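Local coordinates for protein SAM dependent methyltransferase (Aquifex aeolicus, PDB 3DH0) that binds S-adenosylmethionine and probably acts as a methyltransferase that uses it as methyl donor, at residues 41-46 with 53-58. Numbering follows the deposited sequence.
Sequences VLDVGT and PYLSKM. With SAM (S-adenosylmethionine), chain C.
L55 reaches from helix 52-59 to the strand 40-43 and sets its two methyls against V41 and D43, the residues whose side chains leave the same face of the strand. The contact belongs to the first beta-alpha-beta unit of a Rossmann-like class I methyltransferase fold: strand 40-43 leads through a glycine-bearing loop into helix 52-59, and strand 64-69 follows, lying parallel beside the first. One branch of L55 serves each strand residue. CD2 meets CG2 of V41 at 4.2 Å, an apolar contact next to the closest backbone approach, where the CA atoms of V41 and L55 are 7.5 Å apart. CD1 lies over one face of the D43 carboxylate, 3.8 Å from CG and from OD2, and stays 3.9 Å from CB; the two side chains cross at about a right angle. With CG of L55 turned anti to its own carbonyl carbon (chi1 -61°), the isobutyl group extends from the helix to the sheet. All three residues are buried; F111 of strand 107-113 also touches D43 and L55, while L30 of helix 26-33 and L35 add further apolar cover to L55. Beyond D43 the chain leaves the sheet and enters the cofactor site. G45 is the centre of an inverse gamma turn, and its carbonyl O accepts a hydrogen bond from the amino N of SAM at 2.8 Å. On the adenine side, CG1 of V44 approaches C2 of the SAM base at 3.9 Å. The D43 carboxylate is met on both faces: the L55 methyl covers one, and from the other OG1 of T46 donates to OD2 over 3.3 Å, 54° out of the plane.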
ATOM      1  N   VAL A  41      -0.604  -5.512  -9.280  1.00 26.16           N
ATOM      2  CA  VAL A  41      -0.818  -4.838  -8.019  1.00 27.91           C
ATOM      3  C   VAL A  41      -0.199  -3.453  -7.936  1.00 27.62           C
ATOM      4  O   VAL A  41       0.894  -3.211  -8.443  1.00 27.64           O
ATOM      5  CB  VAL A  41      -0.292  -5.694  -6.853  1.00 27.53           C
ATOM      6  CG1 VAL A  41       1.087  -6.208  -7.171  1.00 28.30           C
ATOM      7  CG2 VAL A  41      -0.271  -4.880  -5.580  1.00 27.25           C
ATOM      8  N   LEU A  42      -0.932  -2.541  -7.303  1.00 27.41           N
ATOM      9  CA  LEU A  42      -0.469  -1.175  -7.120  1.00 26.81           C
ATOM     10  C   LEU A  42      -0.052  -1.027  -5.668  1.00 25.67           C
ATOM     11  O   LEU A  42      -0.816  -1.356  -4.765  1.00 23.91           O
ATOM     12  CB  LEU A  42      -1.575  -0.164  -7.448  1.00 25.97           C
ATOM     13  CG  LEU A  42      -1.142   1.305  -7.340  1.00 27.01           C
ATOM     14  CD1 LEU A  42      -0.031   1.580  -8.344  1.00 27.46           C
ATOM     15  CD2 LEU A  42      -2.314   2.230  -7.590  1.00 25.67           C
ATOM     16  N   ASP A  43       1.172  -0.553  -5.463  1.00 25.21           N
ATOM     17  CA  ASP A  43       1.727  -0.337  -4.134  1.00 25.71           C
ATOM     18  C   ASP A  43       1.787   1.172  -3.996  1.00 25.24           C
ATOM     19  O   ASP A  43       2.692   1.802  -4.521  1.00 24.83           O
ATOM     20  CB  ASP A  43       3.131  -0.946  -4.067  1.00 26.99           C
ATOM     21  CG  ASP A  43       3.728  -0.921  -2.666  1.00 28.94           C
ATOM     22  OD1 ASP A  43       2.983  -0.678  -1.691  1.00 30.26           O
ATOM     23  OD2 ASP A  43       4.954  -1.159  -2.542  1.00 31.07           O
ATOM     24  N   VAL A  44       0.823   1.743  -3.290  1.00 25.28           N
ATOM     25  CA  VAL A  44       0.734   3.193  -3.150  1.00 26.33           C
ATOM     26  C   VAL A  44       1.927   3.934  -2.521  1.00 26.99           C
ATOM     27  O   VAL A  44       2.676   4.600  -3.232  1.00 29.48           O
ATOM     28  CB  VAL A  44      -0.592   3.567  -2.464  1.00 26.20           C
ATOM     29  CG1 VAL A  44      -0.730   5.064  -2.345  1.00 29.47           C
ATOM     30  CG2 VAL A  44      -1.737   3.023  -3.297  1.00 24.10           C
ATOM     31  N   GLY A  45       2.126   3.864  -1.216  1.00 25.41           N
ATOM     32  CA  GLY A  45       3.284   4.561  -0.677  1.00 24.67           C
ATOM     33  C   GLY A  45       4.459   3.607  -0.680  1.00 22.73           C
ATOM     34  O   GLY A  45       4.870   3.105   0.368  1.00 23.32           O
ATOM     35  N   THR A  46       5.009   3.353  -1.859  1.00 20.78           N
ATOM     36  CA  THR A  46       6.099   2.407  -1.975  1.00 19.03           C
ATOM     37  C   THR A  46       7.300   2.722  -1.081  1.00 18.79           C
ATOM     38  O   THR A  46       7.994   1.814  -0.634  1.00 17.35           O
ATOM     39  CB  THR A  46       6.543   2.271  -3.431  1.00 17.80           C
ATOM     40  OG1 THR A  46       7.155   0.995  -3.609  1.00 16.80           O
ATOM     41  CG2 THR A  46       7.537   3.351  -3.795  1.00 18.77           C
ATOM     42  N   PRO A  53       9.715  -6.851  -2.572  1.00 23.27           N
ATOM     43  CA  PRO A  53      10.177  -8.212  -2.867  1.00 23.00           C
ATOM     44  C   PRO A  53       9.047  -9.228  -2.691  1.00 23.09           C
ATOM     45  O   PRO A  53       9.022 -10.276  -3.332  1.00 23.66           O
ATOM     46  CB  PRO A  53      11.290  -8.416  -1.844  1.00 21.63           C
ATOM     47  CG  PRO A  53      11.876  -7.047  -1.739  1.00 21.32           C
ATOM     48  CD  PRO A  53      10.655  -6.163  -1.668  1.00 21.65           C
ATOM     49  N   TYR A  54       8.110  -8.891  -1.815  1.00 22.97           N
ATOM     50  CA  TYR A  54       6.982  -9.747  -1.507  1.00 23.38           C
ATOM     51  C   TYR A  54       5.949  -9.746  -2.595  1.00 23.24           C
ATOM     52  O   TYR A  54       5.657 -10.773  -3.178  1.00 24.40           O
ATOM     53  CB  TYR A  54       6.376  -9.304  -0.184  1.00 25.61           C
ATOM     54  CG  TYR A  54       7.363  -9.448   0.937  1.00 27.54           C
ATOM     55  CD1 TYR A  54       7.657 -10.704   1.459  1.00 26.95           C
ATOM     56  CD2 TYR A  54       8.095  -8.349   1.399  1.00 29.44           C
ATOM     57  CE1 TYR A  54       8.652 -10.877   2.398  1.00 27.51           C
ATOM     58  CE2 TYR A  54       9.106  -8.515   2.348  1.00 30.17           C
ATOM     59  CZ  TYR A  54       9.376  -9.794   2.837  1.00 29.57           C
ATOM     60  OH  TYR A  54      10.392 -10.000   3.737  1.00 31.18           O
ATOM     61  N   LEU A  55       5.392  -8.574  -2.854  1.00 23.33           N
ATOM     62  CA  LEU A  55       4.405  -8.397  -3.908  1.00 21.38           C
ATOM     63  C   LEU A  55       4.943  -8.990  -5.214  1.00 20.49           C
ATOM     64  O   LEU A  55       4.234  -9.670  -5.949  1.00 19.65           O
ATOM     65  CB  LEU A  55       4.145  -6.906  -4.092  1.00 20.91           C
ATOM     66  CG  LEU A  55       3.598  -6.175  -2.867  1.00 20.72           C
ATOM     67  CD1 LEU A  55       3.689  -4.672  -3.084  1.00 17.81           C
ATOM     68  CD2 LEU A  55       2.161  -6.617  -2.602  1.00 18.13           C
ATOM     69  N   SER A  56       6.208  -8.715  -5.489  1.00 18.92           N
ATOM     70  CA  SER A  56       6.853  -9.213  -6.686  1.00 19.68           C
ATOM     71  C   SER A  56       6.756 -10.736  -6.751  1.00 22.66           C
ATOM     72  O   SER A  56       6.313 -11.313  -7.751  1.00 22.51           O
ATOM     73  CB  SER A  56       8.321  -8.780  -6.685  1.00 16.25           C
ATOM     74  OG  SER A  56       8.969  -9.130  -7.884  1.00 13.05           O
ATOM     75  N   LYS A  57       7.177 -11.382  -5.671  1.00 24.64           N
ATOM     76  CA  LYS A  57       7.165 -12.825  -5.617  1.00 27.19           C
ATOM     77  C   LYS A  57       5.778 -13.407  -5.822  1.00 28.65           C
ATOM     78  O   LYS A  57       5.608 -14.357  -6.588  1.00 29.08           O
ATOM     79  CB  LYS A  57       7.714 -13.310  -4.279  1.00 29.33           C
ATOM     80  CG  LYS A  57       7.770 -14.829  -4.172  1.00 32.06           C
ATOM     81  CD  LYS A  57       7.914 -15.307  -2.736  1.00 33.93           C
ATOM     82  CE  LYS A  57       7.937 -16.835  -2.664  1.00 35.61           C
ATOM     83  NZ  LYS A  57       7.873 -17.359  -1.253  1.00 34.83           N
ATOM     84  N   MET A  58       4.791 -12.828  -5.140  1.00 29.22           N
ATOM     85  CA  MET A  58       3.418 -13.315  -5.197  1.00 29.23           C
ATOM     86  C   MET A  58       2.647 -13.201  -6.494  1.00 29.15           C
ATOM     87  O   MET A  58       1.670 -13.904  -6.671  1.00 30.42           O
ATOM     88  CB  MET A  58       2.586 -12.689  -4.081  1.00 29.52           C
ATOM     89  CG  MET A  58       2.735 -13.410  -2.743  1.00 32.92           C
ATOM     90  SD  MET A  58       1.372 -13.071  -1.613  1.00 35.17           S
ATOM     91  CE  MET A  58       0.040 -13.937  -2.437  1.00 33.90           C
TER
HETATM   92  N   SAM C 220       4.786   1.470   2.675  1.00 36.37           N
HETATM   93  CA  SAM C 220       6.250   1.685   2.886  1.00 37.77           C
HETATM   94  C   SAM C 220       6.877   0.469   3.527  1.00 39.30           C
HETATM   95  O   SAM C 220       6.157  -0.494   3.794  1.00 40.08           O
HETATM   96  OXT SAM C 220       8.130   0.546   3.743  1.00 42.12           O
HETATM   97  CB  SAM C 220       6.469   2.904   3.776  1.00 37.25           C
HETATM   98  CG  SAM C 220       5.588   3.997   3.325  1.00 35.07           C
HETATM   99  SD  SAM C 220       5.592   5.598   4.177  1.00 32.83           S
HETATM  100  CE  SAM C 220       4.812   5.209   5.744  1.00 34.32           C
HETATM  101  C5' SAM C 220       4.398   6.443   3.252  1.00 30.92           C
HETATM  102  C4' SAM C 220       4.832   6.901   1.875  1.00 28.67           C
HETATM  103  O4' SAM C 220       3.664   7.486   1.310  1.00 27.92           O
HETATM  104  C3' SAM C 220       5.814   8.088   1.910  1.00 27.94           C
HETATM  105  O3' SAM C 220       7.069   7.550   1.403  1.00 25.83           O
HETATM  106  C2' SAM C 220       5.284   9.104   0.917  1.00 25.87           C
HETATM  107  O2' SAM C 220       6.181   9.714   0.012  1.00 25.94           O
HETATM  108  C1' SAM C 220       4.070   8.331   0.315  1.00 27.95           C
HETATM  109  N9  SAM C 220       2.897   9.103  -0.047  1.00 28.48           N
HETATM  110  C8  SAM C 220       2.235  10.101   0.639  1.00 28.94           C
HETATM  111  N7  SAM C 220       1.199  10.556   0.007  1.00 28.30           N
HETATM  112  C5  SAM C 220       1.167   9.820  -1.177  1.00 28.79           C
HETATM  113  C6  SAM C 220       0.282   9.825  -2.294  1.00 29.45           C
HETATM  114  N6  SAM C 220      -0.777  10.661  -2.362  1.00 28.65           N
HETATM  115  N1  SAM C 220       0.530   8.941  -3.336  1.00 30.09           N
HETATM  116  C2  SAM C 220       1.603   8.121  -3.227  1.00 29.55           C
HETATM  117  N3  SAM C 220       2.486   8.039  -2.225  1.00 28.67           N
HETATM  118  C4  SAM C 220       2.209   8.919  -1.224  1.00 28.08           C